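Local coordinates for uncharacterized protein (Pseudomonas aeruginosa UCBPP-PA14, PDB 3FD9), which is the antiactivator ExsD and probably represses the type III secretion regulon by disrupting self-association and DNA binding of the activator ExsA, at residues W53-Q56 with R57-R60; Q97-D101 with W102-P106; S20-E24 with S25-S29; L62-G65 with R66-R70. All coordinates share one frame; numbering follows the deposited sequence.

In the fold
The four contacts are all local, and along the chain they run in the order 3, 1, 4, 2. Contact 3 ends helix 19-24, contact 1 lies on helix 52-60, and contact 4 starts helix 66-76. All three belong to the N-terminal domain of ExsD, with centres about 11 to 13 Å apart. Contact 1 touches the other three. Its Leu-58 packs on contact 3, and its Arg-57 reaches the loop of contact 4. Contact 2, near the start of helix 96-115, has its centre about 13 Å from that of contact 1 and about 21 Å from that of contact 3. Trp-102 packs on Arg-57, Arg-60 and Leu-62, so helix 96-115 is joined to helix 52-60 and the loop after it.

Contact 1 (W53-Q56 with R57-R60); sequences WLQQ and RLAR
Arg-57 lays its side chain beside Trp-53, one turn earlier on the same helix. Its CD methylene sits over one face of the indole, offset toward the rim. This is a CH-pi contact, with Arg-57 CD 4.1 Å from the centroid of the six-membered ring of Trp-53. The chain of Arg-57 then bends at chi3 (70°), and the guanidinium and indole planes stand 56° apart. A second pair repeats the spacing. The amide of Gln-56 stacks on the guanidinium of Arg-60, the two planes 11° apart. Gln-56 CG lies over the centre of that group, 3.5 Å from Arg-60 CZ. Gln-56 NE2 and Arg-60 NH1 are both donors and do not bond; the two groups touch by stacking.

Partners farther along the chain fix the polar ends. Asp-89 takes a bond from Trp-53 NE1 on one oxygen and a salt bridge from Arg-57 NH1 on the other. The amide of Gln-56 bonds to Gln-247 and Asp-250, while Arg-60 NH2 bonds to Leu-245 O.

Behind the side chains runs the regular backbone ladder. Arg-57 N bonds to Trp-53 O at 3.1 Å, and Leu-58 N to Leu-54 O at 2.9 Å. These i to i+4 bonds and side-chain pairs are typical of an alpha-helix, here the last turns of helix 52-60.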
loop_
_atom_site.group_PDB
_atom_site.type_symbol
_atom_site.label_atom_id
_atom_site.label_comp_id
_atom_site.label_asym_id
_atom_site.label_seq_id
_atom_site.Cartn_x
_atom_site.Cartn_y
_atom_site.Cartn_z
ATOM N N TRP A 53 10.810 -19.026 -2.466
ATOM C CA TRP A 53 10.013 -18.767 -1.265
ATOM C C TRP A 53 9.372 -17.399 -1.336
ATOM O O TRP A 53 8.161 -17.272 -1.239
ATOM C CB TRP A 53 10.880 -18.867 -0.010
ATOM C CG TRP A 53 10.175 -18.508 1.260
ATOM C CD1 TRP A 53 9.260 -19.267 1.931
ATOM C CD2 TRP A 53 10.343 -17.311 2.034
ATOM N NE1 TRP A 53 8.839 -18.615 3.065
ATOM C CE2 TRP A 53 9.486 -17.408 3.151
ATOM C CE3 TRP A 53 11.123 -16.156 1.883
ATOM C CZ2 TRP A 53 9.387 -16.408 4.112
ATOM C CZ3 TRP A 53 11.027 -15.159 2.838
ATOM C CH2 TRP A 53 10.161 -15.292 3.942
ATOM N N LEU A 54 10.188 -16.374 -1.519
ATOM C CA LEU A 54 9.668 -15.017 -1.545
ATOM C C LEU A 54 8.766 -14.814 -2.763
ATOM O O LEU A 54 7.821 -14.035 -2.719
ATOM C CB LEU A 54 10.808 -13.997 -1.516
ATOM C CG LEU A 54 10.384 -12.542 -1.295
ATOM C CD1 LEU A 54 9.463 -12.413 -0.083
ATOM C CD2 LEU A 54 11.592 -11.630 -1.144
ATOM N N GLN A 55 9.057 -15.522 -3.847
ATOM C CA GLN A 55 8.236 -15.438 -5.052
ATOM C C GLN A 55 6.845 -16.027 -4.816
ATOM O O GLN A 55 5.852 -15.549 -5.359
ATOM C CB GLN A 55 8.915 -16.171 -6.209
ATOM C CG GLN A 55 10.184 -15.515 -6.714
ATOM C CD GLN A 55 9.905 -14.268 -7.512
ATOM O OE1 GLN A 55 8.771 -14.024 -7.938
ATOM N NE2 GLN A 55 10.941 -13.461 -7.721
ATOM N N GLN A 56 6.800 -17.082 -4.012
ATOM C CA GLN A 56 5.563 -17.752 -3.651
ATOM C C GLN A 56 4.713 -16.817 -2.805
ATOM O O GLN A 56 3.516 -16.658 -3.045
ATOM C CB GLN A 56 5.892 -19.034 -2.878
ATOM C CG GLN A 56 4.709 -19.808 -2.297
ATOM C CD GLN A 56 5.115 -21.199 -1.791
ATOM O OE1 GLN A 56 5.448 -22.091 -2.581
ATOM N NE2 GLN A 56 5.092 -21.384 -0.473
ATOM N N ARG A 57 5.337 -16.181 -1.819
ATOM C CA ARG A 57 4.626 -15.227 -0.981
ATOM C C ARG A 57 4.108 -14.057 -1.803
ATOM O O ARG A 57 2.980 -13.610 -1.595
ATOM C CB ARG A 57 5.492 -14.756 0.183
ATOM C CG ARG A 57 5.770 -15.871 1.171
ATOM C CD ARG A 57 6.316 -15.358 2.476
ATOM N NE ARG A 57 5.293 -14.636 3.229
ATOM C CZ ARG A 57 4.786 -15.032 4.393
ATOM N NH1 ARG A 57 5.207 -16.158 4.959
ATOM N NH2 ARG A 57 3.863 -14.295 4.993
ATOM N N LEU A 58 4.908 -13.572 -2.747
ATOM C CA LEU A 58 4.459 -12.487 -3.619
ATOM C C LEU A 58 3.183 -12.871 -4.375
ATOM O O LEU A 58 2.156 -12.184 -4.285
ATOM C CB LEU A 58 5.559 -12.082 -4.602
ATOM C CG LEU A 58 5.184 -11.042 -5.668
ATOM C CD1 LEU A 58 4.640 -9.781 -5.049
ATOM C CD2 LEU A 58 6.386 -10.712 -6.555
ATOM N N ALA A 59 3.250 -13.978 -5.105
ATOM C CA ALA A 59 2.117 -14.461 -5.886
ATOM C C ALA A 59 0.853 -14.650 -5.034
ATOM O O ALA A 59 -0.268 -14.479 -5.515
ATOM C CB ALA A 59 2.481 -15.756 -6.580
ATOM N N ARG A 60 1.037 -14.995 -3.768
ATOM C CA ARG A 60 -0.088 -15.320 -2.908
ATOM C C ARG A 60 -0.553 -14.108 -2.109
ATOM O O ARG A 60 -1.600 -14.153 -1.460
ATOM C CB ARG A 60 0.269 -16.494 -1.990
ATOM C CG ARG A 60 0.610 -17.762 -2.779
ATOM C CD ARG A 60 1.014 -18.925 -1.887
ATOM N NE ARG A 60 1.212 -20.149 -2.666
ATOM C CZ ARG A 60 1.564 -21.320 -2.139
ATOM N NH1 ARG A 60 1.761 -21.425 -0.834
ATOM N NH2 ARG A 60 1.717 -22.384 -2.908
#

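Contact 2 (Q97-D101 with W102-P106); sequences QSMID and WVLLP
The carbonyl oxygen of Met-99, a selenomethionine, is gripped by two backbone N-H groups. Leu-104 N makes the better bond, 3.1 Å to Met-99 O with an angle of 168° at the hydrogen. Val-103 N gives a weak one, 3.2 Å to the same Met-99 O. The Leu-104 bond spans five residues, so the helix widens here into a pi-type turn. Leu-105 N repeats the step, 3.0 Å from Ile-100 O. Trp-102 N, bonded to Ser-98 O, and the weak Val-103 bond keep the ordinary spacing of four. Pro-106 has no N-H to give, and the helix kinks there. Its ring instead packs on the preceding turn, with Pro-106 CG 3.5 Å from Asp-101 O.

The side chains follow the wider turn. Ile-100 CG2 meets Leu-105 CG at 3.7 Å. Met-99 CG lies 4.1 Å from Leu-104 CG, and the two side chains cross obliquely. The Trp-102 indole turns its edge to Ser-98, whose O lies near the ring plane. On its other contacts the indole reaches Arg-57 and Arg-60 of helix 52-60. Ile-100 and Leu-104 pack on helix 193-203.

Asp-101 OD2 receives Gln-97 NE2 at 3.2 Å, from above the carboxylate plane. The same OD2 forms a salt bridge with Arg-31 of the second subunit. Asp-101 is therefore fixed from two chains, and that arginine would favour its charged form.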
loop_
_atom_site.group_PDB
_atom_site.type_symbol
_atom_site.label_atom_id
_atom_site.label_comp_id
_atom_site.label_asym_id
_atom_site.label_seq_id
_atom_site.Cartn_x
_atom_site.Cartn_y
_atom_site.Cartn_z
ATOM N N GLN A 97 -7.854 -18.955 7.383
ATOM C CA GLN A 97 -7.138 -18.087 6.471
ATOM C C GLN A 97 -5.873 -18.773 5.986
ATOM O O GLN A 97 -5.464 -18.609 4.837
ATOM C CB GLN A 97 -6.761 -16.787 7.161
ATOM C CG GLN A 97 -6.456 -15.678 6.190
ATOM C CD GLN A 97 -7.629 -15.405 5.268
ATOM O OE1 GLN A 97 -8.765 -15.162 5.733
ATOM N NE2 GLN A 97 -7.375 -15.445 3.951
ATOM N N SER A 98 -5.245 -19.529 6.878
ATOM C CA SER A 98 -4.014 -20.230 6.550
ATOM C C SER A 98 -4.302 -21.454 5.690
ATOM O O SER A 98 -3.557 -21.769 4.768
ATOM C CB SER A 98 -3.281 -20.635 7.825
ATOM O OG SER A 98 -2.625 -19.521 8.404
HETATM N N MSE A 99 -5.392 -22.135 5.999
HETATM C CA MSE A 99 -5.838 -23.263 5.203
HETATM C C MSE A 99 -6.088 -22.833 3.757
HETATM O O MSE A 99 -5.832 -23.583 2.818
HETATM C CB MSE A 99 -7.113 -23.851 5.809
HETATM C CG MSE A 99 -7.782 -24.882 4.927
HETATM SE SE MSE A 99 -6.745 -26.547 4.805
HETATM C CE MSE A 99 -7.191 -27.288 6.586
ATOM N N ILE A 100 -6.569 -21.606 3.585
ATOM C CA ILE A 100 -6.972 -21.118 2.275
ATOM C C ILE A 100 -5.787 -20.663 1.445
ATOM O O ILE A 100 -5.702 -20.957 0.258
ATOM C CB ILE A 100 -7.940 -19.929 2.399
ATOM C CG1 ILE A 100 -9.292 -20.386 2.954
ATOM C CG2 ILE A 100 -8.125 -19.259 1.058
ATOM C CD1 ILE A 100 -10.169 -19.234 3.428
ATOM N N ASP A 101 -4.879 -19.927 2.065
ATOM C CA ASP A 101 -3.820 -19.272 1.320
ATOM C C ASP A 101 -2.674 -20.209 1.024
ATOM O O ASP A 101 -1.917 -19.990 0.080
ATOM C CB ASP A 101 -3.298 -18.076 2.099
ATOM C CG ASP A 101 -4.274 -16.933 2.119
ATOM O OD1 ASP A 101 -4.902 -16.668 1.066
ATOM O OD2 ASP A 101 -4.412 -16.298 3.189
ATOM N N TRP A 102 -2.543 -21.243 1.847
ATOM C CA TRP A 102 -1.428 -22.160 1.736
ATOM C C TRP A 102 -1.819 -23.478 1.089
ATOM O O TRP A 102 -0.971 -24.199 0.588
ATOM C CB TRP A 102 -0.776 -22.390 3.103
ATOM C CG TRP A 102 0.413 -21.490 3.335
ATOM C CD1 TRP A 102 1.687 -21.669 2.862
ATOM C CD2 TRP A 102 0.437 -20.268 4.083
ATOM N NE1 TRP A 102 2.495 -20.633 3.268
ATOM C CE2 TRP A 102 1.753 -19.761 4.017
ATOM C CE3 TRP A 102 -0.524 -19.554 4.801
ATOM C CZ2 TRP A 102 2.128 -18.580 4.642
ATOM C CZ3 TRP A 102 -0.147 -18.375 5.419
ATOM C CH2 TRP A 102 1.168 -17.902 5.337
ATOM N N VAL A 103 -3.102 -23.795 1.085
ATOM C CA VAL A 103 -3.536 -25.060 0.522
ATOM C C VAL A 103 -4.602 -24.857 -0.549
ATOM O O VAL A 103 -4.325 -24.980 -1.734
ATOM C CB VAL A 103 -4.071 -26.013 1.610
ATOM C CG1 VAL A 103 -4.449 -27.348 1.005
ATOM C CG2 VAL A 103 -3.038 -26.213 2.683
ATOM N N LEU A 104 -5.818 -24.534 -0.129
ATOM C CA LEU A 104 -6.953 -24.545 -1.038
ATOM C C LEU A 104 -6.727 -23.763 -2.325
ATOM O O LEU A 104 -6.983 -24.275 -3.415
ATOM C CB LEU A 104 -8.214 -24.063 -0.333
ATOM C CG LEU A 104 -8.610 -24.829 0.934
ATOM C CD1 LEU A 104 -9.960 -24.320 1.433
ATOM C CD2 LEU A 104 -8.654 -26.322 0.689
ATOM N N LEU A 105 -6.247 -22.531 -2.211
ATOM C CA LEU A 105 -6.033 -21.702 -3.395
ATOM C C LEU A 105 -4.902 -22.199 -4.310
ATOM O O LEU A 105 -5.082 -22.300 -5.525
ATOM C CB LEU A 105 -5.808 -20.241 -2.999
ATOM C CG LEU A 105 -7.034 -19.496 -2.495
ATOM C CD1 LEU A 105 -6.730 -18.023 -2.420
ATOM C CD2 LEU A 105 -8.243 -19.736 -3.395
ATOM N N PRO A 106 -3.726 -22.496 -3.738
ATOM C CA PRO A 106 -2.667 -23.099 -4.561
ATOM C C PRO A 106 -3.125 -24.407 -5.204
ATOM O O PRO A 106 -2.977 -24.611 -6.411
ATOM C CB PRO A 106 -1.562 -23.388 -3.549
ATOM C CG PRO A 106 -1.775 -22.358 -2.470
ATOM C CD PRO A 106 -3.271 -22.212 -2.368
#

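Contact 3 (S20-E24 with S25-S29); sequences SLYRE and SGIIS
Arg-23 NE bonds to Ile-28 O at 2.8 Å, with an angle of 160° at the hydrogen. The carbonyl oxygen lies at the edge of the guanidinium, near its plane. The side chain bends at chi2 (-93°) and again at chi3, which brings NE back to the loop. The helix ends here in a Schellman motif. Ile-27 N bonds to Tyr-22 O at 2.9 Å. Gly-26 N bonds to Arg-23 O, also at 2.9 Å. Gly-26 turns the chain with a positive phi of 58°, which favours glycine. Tyr-22 O takes a second, weak bond from Ile-28 N. Leu-21 O accepts Ser-25 N at 3.2 Å and a weak bond from Ser-25 OG.

Apolar contacts close the turn. Ile-27 CG2 approaches the edge of the Tyr-22 ring, 4.0 Å from Tyr-22 CD2. This pairing of Tyr-22, in the last helical turn, with Ile-27, the residue after the glycine, is the hydrophobic contact common in Schellman motifs. Tyr-22 CB also meets Ile-28 CG1 at 3.8 Å. Leu-58 of helix 52-60 packs on Ser-25, and Tyr-22 OH bonds to Phe-49 O.

Ser-29 is the N-cap of helix 30-39. Its side chain caps a backbone N just beyond, and Gln-32 OE1 accepts its own N-H. The carbonyls of Leu-21, Tyr-22 and Arg-23 are thus met by N-H groups of the loop, while Arg-23 also fixes the chain just before the next helix begins.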
loop_
_atom_site.group_PDB
_atom_site.type_symbol
_atom_site.label_atom_id
_atom_site.label_comp_id
_atom_site.label_asym_id
_atom_site.label_seq_id
_atom_site.Cartn_x
_atom_site.Cartn_y
_atom_site.Cartn_z
ATOM N N SER A 20 10.776 -3.068 -5.969
ATOM C CA SER A 20 9.601 -2.278 -6.294
ATOM C C SER A 20 8.357 -3.156 -6.439
ATOM O O SER A 20 7.279 -2.780 -6.001
ATOM C CB SER A 20 9.843 -1.488 -7.573
ATOM O OG SER A 20 8.835 -0.514 -7.747
ATOM N N LEU A 21 8.506 -4.325 -7.053
ATOM C CA LEU A 21 7.398 -5.271 -7.170
ATOM C C LEU A 21 6.829 -5.637 -5.811
ATOM O O LEU A 21 5.621 -5.807 -5.655
ATOM C CB LEU A 21 7.853 -6.553 -7.873
ATOM C CG LEU A 21 7.744 -6.612 -9.398
ATOM C CD1 LEU A 21 8.456 -7.849 -9.938
ATOM C CD2 LEU A 21 6.282 -6.577 -9.843
ATOM N N TYR A 22 7.712 -5.773 -4.831
ATOM C CA TYR A 22 7.322 -6.227 -3.506
ATOM C C TYR A 22 6.728 -5.108 -2.674
ATOM O O TYR A 22 5.859 -5.335 -1.842
ATOM C CB TYR A 22 8.519 -6.839 -2.787
ATOM C CG TYR A 22 8.957 -8.150 -3.395
ATOM C CD1 TYR A 22 10.100 -8.229 -4.178
ATOM C CD2 TYR A 22 8.213 -9.306 -3.200
ATOM C CE1 TYR A 22 10.497 -9.428 -4.736
ATOM C CE2 TYR A 22 8.600 -10.507 -3.751
ATOM C CZ TYR A 22 9.742 -10.565 -4.517
ATOM O OH TYR A 22 10.127 -11.767 -5.068
ATOM N N ARG A 23 7.207 -3.897 -2.898
ATOM C CA ARG A 23 6.649 -2.747 -2.233
ATOM C C ARG A 23 5.248 -2.477 -2.780
ATOM O O ARG A 23 4.288 -2.371 -2.011
ATOM C CB ARG A 23 7.571 -1.537 -2.404
ATOM C CG ARG A 23 8.859 -1.629 -1.592
ATOM C CD ARG A 23 8.744 -0.958 -0.232
ATOM N NE ARG A 23 7.386 -0.993 0.307
ATOM C CZ ARG A 23 6.584 0.067 0.407
ATOM N NH1 ARG A 23 7.000 1.268 0.013
ATOM N NH2 ARG A 23 5.363 -0.076 0.913
ATOM N N GLU A 24 5.122 -2.382 -4.101
ATOM C CA GLU A 24 3.821 -2.133 -4.723
ATOM C C GLU A 24 2.759 -3.166 -4.340
ATOM O O GLU A 24 1.579 -2.839 -4.213
ATOM C CB GLU A 24 3.951 -2.102 -6.239
ATOM C CG GLU A 24 4.636 -0.870 -6.792
ATOM C CD GLU A 24 4.950 -1.025 -8.275
ATOM O OE1 GLU A 24 4.450 -2.000 -8.887
ATOM O OE2 GLU A 24 5.695 -0.180 -8.827
ATOM N N SER A 25 3.182 -4.411 -4.167
ATOM C CA SER A 25 2.265 -5.494 -3.840
ATOM C C SER A 25 2.033 -5.633 -2.348
ATOM O O SER A 25 1.372 -6.575 -1.914
ATOM C CB SER A 25 2.789 -6.821 -4.384
ATOM O OG SER A 25 2.636 -6.891 -5.793
ATOM N N GLY A 26 2.586 -4.710 -1.565
ATOM C CA GLY A 26 2.412 -4.722 -0.121
ATOM C C GLY A 26 2.891 -6.015 0.511
ATOM O O GLY A 26 2.329 -6.492 1.498
ATOM N N ILE A 27 3.933 -6.596 -0.069
ATOM C CA ILE A 27 4.510 -7.815 0.473
ATOM C C ILE A 27 5.540 -7.444 1.530
ATOM O O ILE A 27 5.693 -8.139 2.538
ATOM C CB ILE A 27 5.161 -8.663 -0.639
ATOM C CG1 ILE A 27 4.105 -9.080 -1.656
ATOM C CG2 ILE A 27 5.807 -9.920 -0.068
ATOM C CD1 ILE A 27 3.017 -9.972 -1.060
ATOM N N ILE A 28 6.229 -6.331 1.283
ATOM C CA ILE A 28 7.282 -5.823 2.150
ATOM C C ILE A 28 7.033 -4.333 2.426
ATOM O O ILE A 28 6.950 -3.527 1.497
ATOM C CB ILE A 28 8.647 -5.971 1.468
ATOM C CG1 ILE A 28 8.840 -7.402 0.975
ATOM C CG2 ILE A 28 9.764 -5.588 2.409
ATOM C CD1 ILE A 28 10.287 -7.806 0.776
ATOM N N SER A 29 6.909 -3.958 3.695
ATOM C CA SER A 29 6.663 -2.559 4.022
ATOM C C SER A 29 7.919 -1.718 3.804
ATOM O O SER A 29 9.013 -2.256 3.671
ATOM C CB SER A 29 6.179 -2.420 5.463
ATOM O OG SER A 29 7.225 -2.717 6.368
#

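Contact 4 (L62-G65 with R66-R70); sequences LALG and REEVR
Glu-68 reaches back to Gly-65 and caps the start of helix 66-76. Gly-65 is the N-cap residue and Glu-68 the third residue of the helix. Their bond is one half of a capping box, since glycine has no side chain to return the other half. From the backbone outward, Glu-68 CB first packs on Leu-64. It lies 3.9 Å from Leu-64 CB and 4.0 Å from Leu-64 CD2. With chi1 at -75°, Glu-68 CG stands beside its own backbone N, 4.1 Å from Gly-65 N. The bend at chi2 (64°) then turns CD and OE1 back to the loop. At the tip, Glu-68 OE1 accepts Gly-65 N at 3.0 Å. It uses the lone pair that faces away from OE2, and the bond is bent, 138° at the hydrogen.

The other oxygen, OE2, has a long, weak ion pair with Arg-57 NH1 of helix 52-60. It also lies close to Asp-89 OD1, a like charge. Arg-57, salt-bridged to Asp-89, may partly offset this repulsion.

Leu-64 also packs on Leu-54 and Arg-57, and its backbone bonds to Ile-27. The loop is thereby tied to the turn that follows helix 19-24. Val-69 packs on Gln-32 and Leu-36 of helix 30-39. The first regular turn is closed by Val-69 N, which bonds to Gly-65 O at 3.1 Å, while Val-69 CG2 rests 3.5 Å from the same Gly-65 O.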
loop_
_atom_site.group_PDB
_atom_site.type_symbol
_atom_site.label_atom_id
_atom_site.label_comp_id
_atom_site.label_asym_id
_atom_site.label_seq_id
_atom_site.Cartn_x
_atom_site.Cartn_y
_atom_site.Cartn_z
ATOM N N LEU A 62 1.137 -12.789 0.427
ATOM C CA LEU A 62 1.407 -13.068 1.834
ATOM C C LEU A 62 2.495 -12.177 2.455
ATOM O O LEU A 62 3.668 -12.537 2.502
ATOM C CB LEU A 62 1.733 -14.550 2.032
ATOM C CG LEU A 62 0.609 -15.510 1.621
ATOM C CD1 LEU A 62 1.040 -16.955 1.758
ATOM C CD2 LEU A 62 -0.637 -15.257 2.445
ATOM N N ALA A 63 2.072 -11.024 2.958
ATOM C CA ALA A 63 2.962 -10.025 3.533
ATOM C C ALA A 63 3.887 -10.577 4.612
ATOM O O ALA A 63 3.476 -11.399 5.418
ATOM C CB ALA A 63 2.132 -8.883 4.099
ATOM N N LEU A 64 5.125 -10.096 4.647
ATOM C CA LEU A 64 6.081 -10.531 5.662
ATOM C C LEU A 64 5.766 -9.941 7.034
ATOM O O LEU A 64 5.259 -8.823 7.136
ATOM C CB LEU A 64 7.506 -10.135 5.266
ATOM C CG LEU A 64 7.967 -10.468 3.847
ATOM C CD1 LEU A 64 9.443 -10.187 3.724
ATOM C CD2 LEU A 64 7.678 -11.917 3.518
ATOM N N GLY A 65 6.095 -10.689 8.084
ATOM C CA GLY A 65 5.954 -10.201 9.445
ATOM C C GLY A 65 7.297 -10.207 10.143
ATOM O O GLY A 65 8.321 -10.393 9.499
ATOM N N ARG A 66 7.303 -10.007 11.456
ATOM C CA ARG A 66 8.558 -9.951 12.192
ATOM C C ARG A 66 9.414 -11.188 11.954
ATOM O O ARG A 66 10.616 -11.084 11.727
ATOM C CB ARG A 66 8.306 -9.799 13.691
ATOM C CG ARG A 66 7.881 -8.415 14.142
ATOM C CD ARG A 66 7.914 -8.344 15.663
ATOM N NE ARG A 66 7.514 -9.619 16.264
ATOM C CZ ARG A 66 7.904 -10.045 17.465
ATOM N NH1 ARG A 66 8.716 -9.297 18.205
ATOM N NH2 ARG A 66 7.490 -11.222 17.922
ATOM N N GLU A 67 8.786 -12.358 12.016
ATOM C CA GLU A 67 9.510 -13.620 11.940
ATOM C C GLU A 67 10.071 -13.866 10.545
ATOM O O GLU A 67 11.214 -14.294 10.393
ATOM C CB GLU A 67 8.616 -14.780 12.379
ATOM C CG GLU A 67 9.326 -16.127 12.468
ATOM C CD GLU A 67 10.538 -16.106 13.388
ATOM O OE1 GLU A 67 10.689 -15.138 14.158
ATOM O OE2 GLU A 67 11.340 -17.063 13.338
ATOM N N GLU A 68 9.267 -13.589 9.527
ATOM C CA GLU A 68 9.737 -13.729 8.163
ATOM C C GLU A 68 10.977 -12.871 7.965
ATOM O O GLU A 68 11.958 -13.317 7.377
ATOM C CB GLU A 68 8.651 -13.354 7.162
ATOM C CG GLU A 68 7.564 -14.401 7.004
ATOM C CD GLU A 68 6.758 -14.612 8.277
ATOM O OE1 GLU A 68 6.291 -13.610 8.887
ATOM O OE2 GLU A 68 6.584 -15.792 8.660
ATOM N N VAL A 69 10.952 -11.644 8.465
ATOM C CA VAL A 69 12.140 -10.805 8.362
ATOM C C VAL A 69 13.327 -11.438 9.095
ATOM O O VAL A 69 14.417 -11.558 8.525
ATOM C CB VAL A 69 11.913 -9.378 8.879
ATOM C CG1 VAL A 69 13.235 -8.638 8.938
ATOM C CG2 VAL A 69 10.936 -8.641 7.989
ATOM N N ARG A 70 13.125 -11.851 10.343
ATOM C CA ARG A 70 14.219 -12.437 11.110
ATOM C C ARG A 70 14.825 -13.642 10.388
ATOM O O ARG A 70 16.049 -13.730 10.248
ATOM C CB ARG A 70 13.783 -12.831 12.524
ATOM C CG ARG A 70 14.938 -12.836 13.508
ATOM C CD ARG A 70 14.584 -13.481 14.842
ATOM N NE ARG A 70 14.968 -14.893 14.907
ATOM C CZ ARG A 70 14.112 -15.890 15.094
ATOM N NH1 ARG A 70 12.823 -15.629 15.250
ATOM N NH2 ARG A 70 14.543 -17.145 15.142
#